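Local coordinates for uncharacterized protein YobA (Bacillus subtilis subsp. subtilis str. 168, PDB 4QY7) that is of unknown function but carries an OB-fold and belongs to the DUF3221 family, with a signal sequence in its full-length form, at residues A[5-10]-A[75-80]; A[10-15]-A[28-33]; A[19-24]-A[51-56]; A[46-51]-A[79-84]; A[71-76]-A[87-92]. One frame throughout, in Å; residues are numbered along the deposited sequence.

Interaction 1 (A[5-10]-A[75-80]); sequences KMQSLV and HTRKES
At the start of the first OB-fold strand, 7-16, Met-6, Gln-7 and Leu-9 meet His-75 and Arg-77 of the loop that leaves strand 69-74. The Gln-7 amide ties this loop at two points. Gln-7 NE2 donates to His-75 O at 3.0 Å. Gln-7 OE1 accepts from Arg-77 NH1 at 2.8 Å, close to the guanidinium plane. The Gln-7 chain is extended, with CD anti to CA (chi2 -168°), which carries CD out toward the loop. The two bonds together fix how the amide is turned. An alanine in place of Gln-7 would probably leave the His-75 carbonyl and the Arg-77 guanidinium without these mates and free the arginine end to turn. Leu-9 CD2 also reaches Arg-77 NH2, at 4.1 Å. Met-6 SE (selenomethionine) sits over one face of the His-75 ring, displaced toward the rim, 4.3 Å from the ring centroid. At the ring edge a water lies 3.1 Å from His-75 ND1 and donates to Lys-5 O at 3.0 Å.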
# COMPACT_ATOMS: atom_id res chain seq x y z
N LYS A 5 4.43 -19.62 2.70
CA LYS A 5 4.91 -18.69 1.67
C LYS A 5 4.00 -17.46 1.61
O LYS A 5 2.83 -17.60 1.26
CB LYS A 5 4.97 -19.40 0.31
N MSE A 6 4.52 -16.27 1.97
CA MSE A 6 3.71 -15.05 1.92
C MSE A 6 3.99 -14.30 0.64
O MSE A 6 5.11 -14.33 0.12
CB MSE A 6 4.00 -14.13 3.12
CG MSE A 6 3.19 -14.50 4.38
SE MSE A 6 3.02 -12.93 5.50
CE MSE A 6 4.81 -12.73 6.02
N GLN A 7 2.98 -13.59 0.15
CA GLN A 7 3.13 -12.76 -1.03
C GLN A 7 3.68 -11.42 -0.63
O GLN A 7 3.57 -11.01 0.53
CB GLN A 7 1.79 -12.54 -1.72
CG GLN A 7 1.07 -13.79 -2.09
CD GLN A 7 -0.07 -13.45 -3.00
OE1 GLN A 7 0.14 -12.82 -4.05
NE2 GLN A 7 -1.27 -13.79 -2.61
N SER A 8 4.23 -10.70 -1.60
CA SER A 8 4.72 -9.35 -1.33
C SER A 8 4.53 -8.45 -2.53
O SER A 8 4.44 -8.93 -3.67
CB SER A 8 6.20 -9.37 -0.96
OG SER A 8 7.03 -9.80 -2.05
N LEU A 9 4.51 -7.15 -2.27
CA LEU A 9 4.49 -6.17 -3.35
C LEU A 9 5.09 -4.87 -2.88
O LEU A 9 5.12 -4.61 -1.68
CB LEU A 9 3.07 -5.96 -3.93
CG LEU A 9 2.01 -5.40 -3.00
CD1 LEU A 9 2.02 -3.87 -3.04
CD2 LEU A 9 0.59 -5.87 -3.44
N VAL A 10 5.54 -4.05 -3.83
CA VAL A 10 6.19 -2.79 -3.54
C VAL A 10 5.35 -1.64 -4.03
O VAL A 10 4.75 -1.72 -5.10
CB VAL A 10 7.58 -2.77 -4.24
CG1 VAL A 10 8.20 -1.36 -4.20
CG2 VAL A 10 8.52 -3.80 -3.60
N HIS A 75 -0.94 -12.57 3.03
CA HIS A 75 -1.29 -13.92 2.58
C HIS A 75 -2.04 -13.87 1.24
O HIS A 75 -1.66 -14.59 0.30
CB HIS A 75 -2.13 -14.64 3.63
CG HIS A 75 -1.36 -14.87 4.89
ND1 HIS A 75 -0.27 -15.75 4.93
CD2 HIS A 75 -1.48 -14.27 6.09
CE1 HIS A 75 0.20 -15.68 6.16
NE2 HIS A 75 -0.50 -14.81 6.90
N THR A 76 -3.10 -13.07 1.16
CA THR A 76 -3.92 -12.99 -0.05
C THR A 76 -4.52 -11.64 -0.28
O THR A 76 -4.66 -10.86 0.65
CB THR A 76 -5.07 -14.02 0.05
OG1 THR A 76 -5.74 -14.11 -1.21
CG2 THR A 76 -6.10 -13.65 1.12
N ARG A 77 -4.91 -11.39 -1.54
CA ARG A 77 -5.60 -10.17 -1.92
C ARG A 77 -7.07 -10.40 -1.76
O ARG A 77 -7.58 -11.47 -2.12
CB ARG A 77 -5.36 -9.73 -3.39
CG ARG A 77 -3.98 -9.18 -3.73
CD ARG A 77 -3.80 -9.16 -5.25
NE ARG A 77 -2.44 -8.75 -5.63
CZ ARG A 77 -1.35 -9.51 -5.54
NH1 ARG A 77 -1.44 -10.75 -5.06
NH2 ARG A 77 -0.16 -9.04 -5.89
N LYS A 78 -7.77 -9.39 -1.30
CA LYS A 78 -9.23 -9.44 -1.26
C LYS A 78 -9.74 -9.23 -2.67
O LYS A 78 -9.04 -8.64 -3.50
CB LYS A 78 -9.79 -8.37 -0.33
CG LYS A 78 -9.42 -8.61 1.13
CD LYS A 78 -9.22 -7.32 1.91
CE LYS A 78 -8.73 -7.57 3.32
NZ LYS A 78 -9.64 -8.45 4.08
N GLU A 79 -10.98 -9.63 -2.92
CA GLU A 79 -11.63 -9.54 -4.21
C GLU A 79 -12.20 -8.15 -4.29
O GLU A 79 -13.36 -7.95 -3.98
CB GLU A 79 -12.70 -10.64 -4.37
CG GLU A 79 -13.33 -10.68 -5.74
CD GLU A 79 -14.28 -11.85 -5.94
OE1 GLU A 79 -14.50 -12.62 -4.98
OE2 GLU A 79 -14.81 -11.98 -7.07
N SER A 80 -11.35 -7.17 -4.61
CA SER A 80 -11.75 -5.79 -4.66
C SER A 80 -11.00 -5.08 -5.78
O SER A 80 -9.97 -5.58 -6.25
CB SER A 80 -11.46 -5.12 -3.31
OG SER A 80 -10.06 -5.03 -3.05
O HOH W 1 -0.03 -17.40 2.26

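Interaction 2 (A[10-15]-A[28-33]); sequences VGYVVL and KAPGKE
Chi1 of -63° sets Tyr-12 CG anti to its carbonyl carbon, beside the backbone N; the CB bond points toward Ala-29 and Pro-30. Chi2 of 81° then places CD1 so that the ring turns one face to Ala-29. Ala-29 CA stands over this face, 3.7 Å from the ring centroid, in a CH-pi contact offset toward the rim. Ala-29 CB touches the far half of the ring, 3.3 Å from Tyr-12 CE2. Pro-30 meets the near half obliquely, with CD 3.4 Å from Tyr-12 CG. The contact joins strand 7-16 of the OB-fold to the loop between strand 20-24 and helix 39-45. Strand 7-16 has a classic beta bulge here, with Val-14 and Leu-15 both facing Ile-22. In one of its two conformers, Val-14 has CG1 3.8 Å from Pro-30 CG. Tyr-35 touches both Val-14 and Pro-30, and Leu-42 of helix 39-45 packs on Val-14. At the far end of the tyrosine, OH makes a weak hydrogen bond with Lys-69 NZ.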
# COMPACT_ATOMS: atom_id res chain seq x y z
N VAL A 10 5.54 -4.05 -3.83
CA VAL A 10 6.19 -2.79 -3.54
C VAL A 10 5.35 -1.64 -4.03
O VAL A 10 4.75 -1.72 -5.10
CB VAL A 10 7.58 -2.77 -4.24
CG1 VAL A 10 8.20 -1.36 -4.20
CG2 VAL A 10 8.52 -3.80 -3.60
N GLY A 11 5.32 -0.57 -3.25
CA GLY A 11 4.57 0.61 -3.66
C GLY A 11 4.93 1.81 -2.84
O GLY A 11 5.68 1.70 -1.88
N TYR A 12 4.43 2.95 -3.26
CA TYR A 12 4.69 4.22 -2.58
C TYR A 12 3.49 4.63 -1.77
O TYR A 12 2.39 4.65 -2.33
CB TYR A 12 5.01 5.34 -3.58
CG TYR A 12 6.26 5.09 -4.38
CD1 TYR A 12 6.24 4.25 -5.50
CD2 TYR A 12 7.49 5.56 -3.96
CE1 TYR A 12 7.40 3.96 -6.21
CE2 TYR A 12 8.66 5.31 -4.68
CZ TYR A 12 8.60 4.49 -5.80
OH TYR A 12 9.73 4.20 -6.55
N VAL A 13 3.69 5.06 -0.52
CA VAL A 13 2.57 5.48 0.34
C VAL A 13 2.09 6.85 -0.08
O VAL A 13 2.85 7.78 0.04
CB VAL A 13 2.98 5.51 1.83
CG1 VAL A 13 1.82 5.94 2.74
CG2 VAL A 13 3.52 4.15 2.28
N VAL A 14 0.84 6.98 -0.54
CA VAL A 14 0.27 8.28 -0.95
C VAL A 14 -0.71 8.79 0.10
O VAL A 14 -0.80 10.00 0.31
CB VAL A 14 -0.38 8.30 -2.36
CG1 VAL A 14 0.70 8.30 -3.44
CG2 VAL A 14 -1.36 7.16 -2.58
N LEU A 15 -1.45 7.89 0.76
CA LEU A 15 -2.37 8.25 1.85
C LEU A 15 -2.19 7.26 2.98
O LEU A 15 -1.97 6.08 2.73
CB LEU A 15 -3.82 8.23 1.38
CG LEU A 15 -4.21 9.24 0.30
CD1 LEU A 15 -5.48 8.80 -0.42
CD2 LEU A 15 -4.39 10.65 0.90
N LYS A 28 7.61 4.52 -11.75
CA LYS A 28 8.15 5.77 -11.24
C LYS A 28 7.42 6.17 -9.96
O LYS A 28 6.23 5.89 -9.82
CB LYS A 28 8.08 6.89 -12.31
CG LYS A 28 6.68 7.43 -12.61
CD LYS A 28 6.60 8.11 -13.98
CE LYS A 28 5.82 9.41 -13.97
NZ LYS A 28 5.10 9.65 -15.25
N ALA A 29 8.13 6.81 -9.03
CA ALA A 29 7.53 7.30 -7.80
C ALA A 29 6.52 8.40 -8.11
O ALA A 29 6.75 9.15 -9.06
CB ALA A 29 8.61 7.84 -6.87
N PRO A 30 5.42 8.54 -7.35
CA PRO A 30 4.51 9.68 -7.60
C PRO A 30 5.23 11.03 -7.58
O PRO A 30 6.20 11.23 -6.83
CB PRO A 30 3.50 9.61 -6.45
CG PRO A 30 3.61 8.24 -5.89
CD PRO A 30 5.01 7.76 -6.16
N GLY A 31 4.72 11.97 -8.37
CA GLY A 31 5.29 13.31 -8.39
C GLY A 31 4.88 14.05 -7.14
O GLY A 31 3.89 13.68 -6.51
N LYS A 32 5.58 15.11 -6.78
CA LYS A 32 5.24 15.87 -5.59
C LYS A 32 3.75 16.31 -5.52
O LYS A 32 3.16 16.30 -4.44
CB LYS A 32 6.14 17.12 -5.46
CG LYS A 32 5.96 17.88 -4.15
CD LYS A 32 7.10 18.87 -3.91
CE LYS A 32 6.72 19.96 -2.94
NZ LYS A 32 7.77 21.02 -2.86
N GLU A 33 3.16 16.71 -6.65
CA GLU A 33 1.76 17.19 -6.64
C GLU A 33 0.75 16.08 -6.55
O GLU A 33 -0.41 16.35 -6.20
CB GLU A 33 1.45 18.07 -7.84
CG GLU A 33 2.21 19.37 -7.75
CD GLU A 33 1.98 20.32 -8.90
OE1 GLU A 33 1.19 20.01 -9.81
OE2 GLU A 33 2.61 21.41 -8.88

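Interaction 3 (A[19-24]-A[51-56]); sequences ERAILI and VIVGLS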
# COMPACT_ATOMS: atom_id res chain seq x y z
N GLU A 19 -6.11 3.12 9.97
CA GLU A 19 -6.54 1.78 9.56
C GLU A 19 -5.97 1.27 8.26
O GLU A 19 -5.92 0.06 8.09
CB GLU A 19 -8.08 1.76 9.41
CG GLU A 19 -8.85 2.03 10.69
CD GLU A 19 -8.49 1.13 11.86
OE1 GLU A 19 -8.06 -0.03 11.61
OE2 GLU A 19 -8.61 1.58 13.02
N ARG A 20 -5.57 2.14 7.36
CA ARG A 20 -5.11 1.68 6.05
C ARG A 20 -4.14 2.65 5.42
O ARG A 20 -4.12 3.83 5.77
CB ARG A 20 -6.33 1.52 5.12
CG ARG A 20 -7.06 2.84 4.78
CD ARG A 20 -6.61 3.44 3.44
NE ARG A 20 -7.24 4.73 3.15
CZ ARG A 20 -6.79 5.94 3.52
NH1 ARG A 20 -5.68 6.05 4.25
NH2 ARG A 20 -7.46 7.03 3.18
N ALA A 21 -3.42 2.16 4.42
CA ALA A 21 -2.59 3.02 3.61
C ALA A 21 -2.93 2.75 2.15
O ALA A 21 -3.29 1.63 1.81
CB ALA A 21 -1.10 2.81 3.88
N ILE A 22 -2.85 3.77 1.31
CA ILE A 22 -3.06 3.63 -0.13
C ILE A 22 -1.70 3.69 -0.77
O ILE A 22 -0.98 4.67 -0.55
CB ILE A 22 -3.98 4.73 -0.68
CG1 ILE A 22 -5.34 4.66 0.07
CG2 ILE A 22 -4.13 4.61 -2.24
CD1 ILE A 22 -6.55 5.15 -0.62
N LEU A 23 -1.34 2.64 -1.52
CA LEU A 23 -0.05 2.57 -2.20
C LEU A 23 -0.21 2.71 -3.68
O LEU A 23 -1.10 2.09 -4.26
CB LEU A 23 0.64 1.23 -1.94
CG LEU A 23 0.72 0.75 -0.53
CD1 LEU A 23 1.55 -0.54 -0.46
CD2 LEU A 23 1.30 1.81 0.39
N ILE A 24 0.71 3.45 -4.31
CA ILE A 24 0.78 3.55 -5.77
C ILE A 24 1.86 2.59 -6.21
O ILE A 24 2.97 2.63 -5.69
CB ILE A 24 1.07 5.00 -6.21
CG1 ILE A 24 -0.12 5.89 -5.82
CG2 ILE A 24 1.39 5.05 -7.72
CD1 ILE A 24 -1.49 5.43 -6.22
N VAL A 51 -3.03 -0.08 -4.59
CA VAL A 51 -3.27 -1.17 -3.65
C VAL A 51 -3.67 -0.54 -2.32
O VAL A 51 -3.01 0.44 -1.90
CB VAL A 51 -2.05 -2.10 -3.45
CG1 VAL A 51 -2.41 -3.27 -2.53
CG2 VAL A 51 -1.52 -2.60 -4.80
N ILE A 52 -4.68 -1.08 -1.65
CA ILE A 52 -5.07 -0.59 -0.34
C ILE A 52 -4.54 -1.61 0.65
O ILE A 52 -4.85 -2.78 0.50
CB ILE A 52 -6.60 -0.43 -0.29
CG1 ILE A 52 -7.02 0.69 -1.30
CG2 ILE A 52 -7.05 -0.09 1.15
CD1 ILE A 52 -8.34 0.74 -1.62
N VAL A 53 -3.75 -1.20 1.64
CA VAL A 53 -3.22 -2.14 2.61
C VAL A 53 -3.83 -1.85 3.99
O VAL A 53 -3.77 -0.73 4.48
CB VAL A 53 -1.68 -2.19 2.67
CG1 VAL A 53 -1.11 -2.73 1.34
CG2 VAL A 53 -1.05 -0.84 3.01
N GLY A 54 -4.50 -2.84 4.54
CA GLY A 54 -5.06 -2.73 5.87
C GLY A 54 -3.95 -2.88 6.90
O GLY A 54 -3.15 -3.81 6.81
N LEU A 55 -3.93 -1.99 7.90
CA LEU A 55 -2.87 -1.98 8.92
C LEU A 55 -3.29 -2.51 10.31
O LEU A 55 -2.46 -2.43 11.23
CB LEU A 55 -2.41 -0.51 9.07
CG LEU A 55 -1.91 0.18 7.79
CD1 LEU A 55 -1.66 1.66 8.03
CD2 LEU A 55 -0.67 -0.52 7.23
N SER A 56 -4.49 -3.11 10.45
CA SER A 56 -4.98 -3.61 11.74
C SER A 56 -4.03 -4.57 12.44
O SER A 56 -4.03 -4.62 13.68
CB SER A 56 -6.31 -4.35 11.55
OG SER A 56 -7.28 -3.50 10.98
O HOH W 2 -7.45 -1.52 9.60
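Ala-21, Leu-23, Val-51 and Val-53 share one face of the antiparallel pair 20-24 and 51-54, two neighbouring strands of the OB-fold. Leu-23 and Val-53 cross there at about a right angle, with Leu-23 CD1 3.9 Å from Val-53 CG1. Val-53 has its other branch, CG2, between the backbone N and the carbonyl carbon (chi1 -64° sets CG1 beside N). Val-53 CG2 rests 3.8 Å from Ala-21 CB. Val-13 and Ile-87 pack on the same face, consistent with the barrel interior. Arg-20, Ile-22 and Ile-52 point to the other face, where Met-43 of helix 39-45 touches Ile-22. Here Arg-20, in one of its two conformers, lays its guanidinium over Ile-22 CG1, while Arg-20 CD comes 4.2 Å from Ile-52 CG2. Ala-21 and Val-53 form a hydrogen-bonded pair, as do Leu-23 and Val-51. Beyond the strands, Leu-55 CD1 reaches 3.7 Å from Arg-20 C. Leu-55 N donates almost straight to Glu-19 O, 2.9 Å away, from above the carbonyl plane. A bend at chi2 (-54°) turns Glu-19 CD back, and one water donates to both Glu-19 O at 2.7 Å and Glu-19 OE1 at 2.6 Å.

Interaction 4 (A[46-51]-A[79-84]); sequences FKNNIV and ESNPPS
Ser-80 OG is held by two bonds that shape the loop carrying Pro-82 and Pro-83 against Ile-50. Ser-80 OG accepts from Ser-84 OG at 2.6 Å and donates to Pro-82 O at 2.7 Å. The peptide bond before Pro-82 is cis. The Pro-82 ring and the Ile-50 side chain lie side by side and point the same way. In Ile-50, chi1 of -66° puts CG1 beside the backbone N and leaves CG2 anti to it, against Pro-82. Ile-50 CG2 is 3.8 Å from Pro-82 CG. The carbonyl of Ile-50 faces both prolines. Ile-50 O makes close carbon-oxygen contacts, 3.4 Å from Pro-82 CB and 3.4 Å from Pro-83 CD. Met-43 of helix 39-45 packs on both Ile-50 and Pro-82. Phe-46 to Asn-49 form a type II beta turn, and Asn-48 takes its third position. A water joins this turn to the loop. It donates to Asn-48 OD1 at 2.7 Å and accepts from Asn-81 ND2 at 3.2 Å. Further on, Val-51 CA makes a CA-H...O contact with Pro-83 O at 3.5 Å. That carbonyl also accepts a backbone hydrogen bond from Ile-52. This bond leads into the pairing of strand 50-54 with strand 84-86. These strands run parallel, as the third and fifth strands of an OB-fold do.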
# COMPACT_ATOMS: atom_id res chain seq x y z
N PHE A 46 -4.35 6.72 -11.09
CA PHE A 46 -3.53 5.50 -10.97
C PHE A 46 -4.35 4.22 -11.06
O PHE A 46 -3.99 3.23 -10.44
CB PHE A 46 -2.76 5.55 -9.63
CG PHE A 46 -1.74 6.67 -9.60
CD1 PHE A 46 -0.58 6.59 -10.35
CD2 PHE A 46 -1.97 7.81 -8.84
CE1 PHE A 46 0.34 7.64 -10.35
CE2 PHE A 46 -1.04 8.86 -8.85
CZ PHE A 46 0.12 8.75 -9.57
N LYS A 47 -5.44 4.22 -11.84
CA LYS A 47 -6.31 3.06 -12.06
C LYS A 47 -5.46 1.82 -12.41
O LYS A 47 -4.50 1.94 -13.18
CB LYS A 47 -7.30 3.38 -13.20
CG LYS A 47 -8.30 2.28 -13.55
CD LYS A 47 -9.09 2.66 -14.80
CE LYS A 47 -9.94 1.53 -15.30
NZ LYS A 47 -10.38 1.74 -16.71
N ASN A 48 -5.73 0.69 -11.74
CA ASN A 48 -4.99 -0.57 -11.88
C ASN A 48 -3.54 -0.44 -11.40
O ASN A 48 -2.77 -1.37 -11.61
CB ASN A 48 -5.02 -1.12 -13.31
CG ASN A 48 -6.42 -1.23 -13.84
OD1 ASN A 48 -7.37 -1.49 -13.09
ND2 ASN A 48 -6.59 -1.01 -15.14
N ASN A 49 -3.16 0.68 -10.72
CA ASN A 49 -1.81 0.83 -10.17
C ASN A 49 -1.92 1.29 -8.69
O ASN A 49 -1.09 2.07 -8.22
CB ASN A 49 -0.99 1.80 -11.01
CG ASN A 49 -0.47 1.16 -12.27
OD1 ASN A 49 -1.02 1.36 -13.35
ND2 ASN A 49 0.55 0.33 -12.13
N ILE A 50 -2.96 0.85 -8.00
CA ILE A 50 -3.24 1.20 -6.61
C ILE A 50 -3.49 -0.06 -5.83
O ILE A 50 -4.14 -0.99 -6.34
CB ILE A 50 -4.51 2.09 -6.48
CG1 ILE A 50 -4.32 3.44 -7.12
CG2 ILE A 50 -4.99 2.26 -5.01
CD1 ILE A 50 -5.55 3.85 -7.73
N VAL A 51 -3.03 -0.08 -4.59
CA VAL A 51 -3.27 -1.17 -3.65
C VAL A 51 -3.67 -0.54 -2.32
O VAL A 51 -3.01 0.44 -1.90
CB VAL A 51 -2.05 -2.10 -3.45
CG1 VAL A 51 -2.41 -3.27 -2.53
CG2 VAL A 51 -1.52 -2.60 -4.80
N GLU A 79 -10.98 -9.63 -2.92
CA GLU A 79 -11.63 -9.54 -4.21
C GLU A 79 -12.20 -8.15 -4.29
O GLU A 79 -13.36 -7.95 -3.98
CB GLU A 79 -12.70 -10.64 -4.37
CG GLU A 79 -13.33 -10.68 -5.74
CD GLU A 79 -14.28 -11.85 -5.94
OE1 GLU A 79 -14.50 -12.62 -4.98
OE2 GLU A 79 -14.81 -11.98 -7.07
N SER A 80 -11.35 -7.17 -4.61
CA SER A 80 -11.75 -5.79 -4.66
C SER A 80 -11.00 -5.08 -5.78
O SER A 80 -9.97 -5.58 -6.25
CB SER A 80 -11.46 -5.12 -3.31
OG SER A 80 -10.06 -5.03 -3.05
N ASN A 81 -11.53 -3.96 -6.21
CA ASN A 81 -10.89 -3.10 -7.22
C ASN A 81 -10.91 -1.68 -6.70
O ASN A 81 -11.98 -1.08 -6.63
CB ASN A 81 -11.60 -3.22 -8.56
CG ASN A 81 -10.87 -2.51 -9.67
OD1 ASN A 81 -9.94 -1.73 -9.44
ND2 ASN A 81 -11.27 -2.77 -10.91
N PRO A 82 -9.78 -1.10 -6.33
CA PRO A 82 -8.42 -1.68 -6.35
C PRO A 82 -8.26 -2.87 -5.42
O PRO A 82 -8.98 -2.99 -4.44
CB PRO A 82 -7.52 -0.54 -5.83
CG PRO A 82 -8.33 0.68 -5.88
CD PRO A 82 -9.78 0.28 -5.83
N PRO A 83 -7.26 -3.72 -5.68
CA PRO A 83 -7.01 -4.82 -4.76
C PRO A 83 -6.65 -4.30 -3.38
O PRO A 83 -6.15 -3.17 -3.23
CB PRO A 83 -5.82 -5.59 -5.38
CG PRO A 83 -5.35 -4.80 -6.50
CD PRO A 83 -6.28 -3.66 -6.78
N SER A 84 -6.95 -5.08 -2.39
CA SER A 84 -6.67 -4.74 -1.02
C SER A 84 -6.17 -5.95 -0.28
O SER A 84 -6.43 -7.09 -0.70
CB SER A 84 -7.91 -4.17 -0.36
OG SER A 84 -9.02 -5.01 -0.63
O HOH W 3 -9.95 -0.74 -13.02

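Interaction 5 (A[71-76]-A[87-92]); sequences KVWFHT and IQKYEL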
# COMPACT_ATOMS: atom_id res chain seq x y z
N LYS A 71 7.89 -2.22 0.93
CA LYS A 71 7.55 -3.58 0.54
C LYS A 71 6.60 -4.10 1.60
O LYS A 71 6.91 -3.97 2.78
CB LYS A 71 8.79 -4.46 0.47
CG LYS A 71 8.50 -5.84 -0.11
CD LYS A 71 9.83 -6.51 -0.45
CE LYS A 71 9.69 -7.85 -1.07
NZ LYS A 71 11.02 -8.51 -1.22
N VAL A 72 5.46 -4.69 1.21
CA VAL A 72 4.51 -5.24 2.18
C VAL A 72 4.40 -6.72 1.96
O VAL A 72 4.59 -7.17 0.80
CB VAL A 72 3.11 -4.58 2.09
CG1 VAL A 72 3.22 -3.07 2.37
CG2 VAL A 72 2.45 -4.82 0.72
N TRP A 73 4.05 -7.46 3.03
CA TRP A 73 3.86 -8.91 2.99
C TRP A 73 2.46 -9.25 3.43
O TRP A 73 1.95 -8.64 4.37
CB TRP A 73 4.85 -9.67 3.86
CG TRP A 73 6.21 -9.77 3.25
CD1 TRP A 73 6.70 -10.79 2.49
CD2 TRP A 73 7.24 -8.79 3.32
NE1 TRP A 73 7.98 -10.50 2.09
CE2 TRP A 73 8.34 -9.29 2.61
CE3 TRP A 73 7.35 -7.54 3.95
CZ2 TRP A 73 9.54 -8.58 2.49
CZ3 TRP A 73 8.52 -6.83 3.82
CH2 TRP A 73 9.61 -7.35 3.11
N PHE A 74 1.82 -10.21 2.72
CA PHE A 74 0.44 -10.56 3.02
C PHE A 74 0.13 -11.96 2.52
O PHE A 74 0.86 -12.47 1.68
CB PHE A 74 -0.51 -9.54 2.35
CG PHE A 74 -0.32 -9.45 0.85
CD1 PHE A 74 0.62 -8.58 0.30
CD2 PHE A 74 -1.12 -10.18 -0.02
CE1 PHE A 74 0.85 -8.56 -1.08
CE2 PHE A 74 -0.91 -10.13 -1.39
CZ PHE A 74 0.05 -9.29 -1.92
N HIS A 75 -0.94 -12.57 3.03
CA HIS A 75 -1.29 -13.92 2.58
C HIS A 75 -2.04 -13.87 1.24
O HIS A 75 -1.66 -14.59 0.30
CB HIS A 75 -2.13 -14.64 3.63
CG HIS A 75 -1.36 -14.87 4.89
ND1 HIS A 75 -0.27 -15.75 4.93
CD2 HIS A 75 -1.48 -14.27 6.09
CE1 HIS A 75 0.20 -15.68 6.16
NE2 HIS A 75 -0.50 -14.81 6.90
N THR A 76 -3.10 -13.07 1.16
CA THR A 76 -3.92 -12.99 -0.05
C THR A 76 -4.52 -11.64 -0.28
O THR A 76 -4.66 -10.86 0.65
CB THR A 76 -5.07 -14.02 0.05
OG1 THR A 76 -5.74 -14.11 -1.21
CG2 THR A 76 -6.10 -13.65 1.12
N ILE A 87 -2.04 -6.58 5.74
CA ILE A 87 -0.62 -6.94 5.67
C ILE A 87 -0.11 -7.40 7.01
O ILE A 87 -0.65 -7.01 8.04
CB ILE A 87 0.24 -5.79 5.10
CG1 ILE A 87 0.17 -4.50 5.97
CG2 ILE A 87 -0.22 -5.48 3.65
CD1 ILE A 87 1.33 -3.49 5.72
N GLN A 88 0.90 -8.27 6.99
CA GLN A 88 1.50 -8.82 8.21
C GLN A 88 2.81 -8.13 8.54
O GLN A 88 3.28 -8.19 9.67
CB GLN A 88 1.78 -10.33 8.04
CG GLN A 88 0.55 -11.17 7.65
CD GLN A 88 -0.57 -11.09 8.65
OE1 GLN A 88 -0.35 -11.02 9.86
NE2 GLN A 88 -1.81 -11.12 8.17
N LYS A 89 3.43 -7.47 7.54
CA LYS A 89 4.69 -6.82 7.76
C LYS A 89 4.97 -5.84 6.67
O LYS A 89 4.43 -5.95 5.57
CB LYS A 89 5.78 -7.92 7.76
CG LYS A 89 7.24 -7.43 7.85
CD LYS A 89 8.20 -8.58 8.13
CE LYS A 89 8.48 -9.45 6.93
NZ LYS A 89 9.12 -10.73 7.32
N TYR A 90 5.79 -4.85 6.97
CA TYR A 90 6.27 -3.99 5.89
C TYR A 90 7.71 -3.62 6.16
O TYR A 90 8.19 -3.70 7.30
CB TYR A 90 5.43 -2.73 5.65
CG TYR A 90 5.40 -1.78 6.83
CD1 TYR A 90 6.36 -0.78 6.96
CD2 TYR A 90 4.35 -1.80 7.73
CE1 TYR A 90 6.35 0.07 8.07
CE2 TYR A 90 4.30 -0.92 8.80
CZ TYR A 90 5.30 0.01 8.97
OH TYR A 90 5.21 0.86 10.04
N GLU A 91 8.38 -3.25 5.08
CA GLU A 91 9.77 -2.82 5.14
C GLU A 91 9.92 -1.52 4.39
O GLU A 91 9.39 -1.39 3.30
CB GLU A 91 10.70 -3.89 4.55
CG GLU A 91 12.17 -3.51 4.67
CD GLU A 91 13.13 -4.65 4.40
OE1 GLU A 91 12.89 -5.41 3.44
OE2 GLU A 91 14.14 -4.76 5.14
N LEU A 92 10.66 -0.55 4.99
CA LEU A 92 10.88 0.73 4.33
C LEU A 92 12.05 0.55 3.34
O LEU A 92 13.11 0.06 3.72
CB LEU A 92 11.20 1.87 5.35
CG LEU A 92 10.10 2.19 6.43
CD1 LEU A 92 10.47 3.45 7.23
CD2 LEU A 92 8.73 2.44 5.82
O HOH W 4 -2.15 -11.09 5.21
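Strands 71-74 and 89-92 run antiparallel, with Lys-71 and Glu-91, and Trp-73 and Lys-89, as hydrogen-bonded pairs. This pairing, with Ile-87 also bonded to Gly-54, fits the closure of an OB-fold barrel. Trp-73 dominates the face it shares with Lys-71, Lys-89 and Glu-91. In one of its two conformers the indole is sandwiched between the two lysines. Lys-89 bends at chi3 (77°), which sets CE over one face of the six-membered ring, 4.0 Å from its centroid. Lys-89 NZ stands above the same ring, 4.9 Å from the centroid, in a cation-pi contact; it also bonds weakly to a nonaethylene glycol, probably from the crystallisation liquor. Lys-71 CG lies over the opposite face. Glu-91 CB meets the ring edge, 3.7 Å from Trp-73 CZ3. Val-72 points to the other face of the pair, where Ile-87 crosses it at about a right angle. Ile-87 CG2 is 3.8 Å from Val-72 CB, and Ile-87 CD1 is 3.9 Å from Val-72 CG1. An alanine in place of Ile-87 would probably open a gap beside Val-72 and Phe-74 CB. Tyr-90 CB also packs on Val-72, while Tyr-90 OH bonds to Asp-63. A water accepts from His-75 N at 2.9 Å and from Gln-88 NE2 at 3.0 Å.

In the fold
From the N terminus, interaction 1 opens first and closes a long loop from strand 7-16 to the segment after strand 69-74. Interactions 2 and 3 are nested inside that loop. They cross each other, since 19-24 lies between 10-15 and 28-33. Interaction 2 ties the loop before helix 39-45 to strand 7-16, and interaction 3 brings strand 50-54 beside strand 20-24. Interaction 4 crosses interaction 3, shares Val-51 with it, and ends on the same loop as interaction 1. Interaction 5 crosses interaction 4, starts where interaction 1 ends, and adds the last strand. Its Ile-87 packs on Val-53 and Leu-55 of interaction 3.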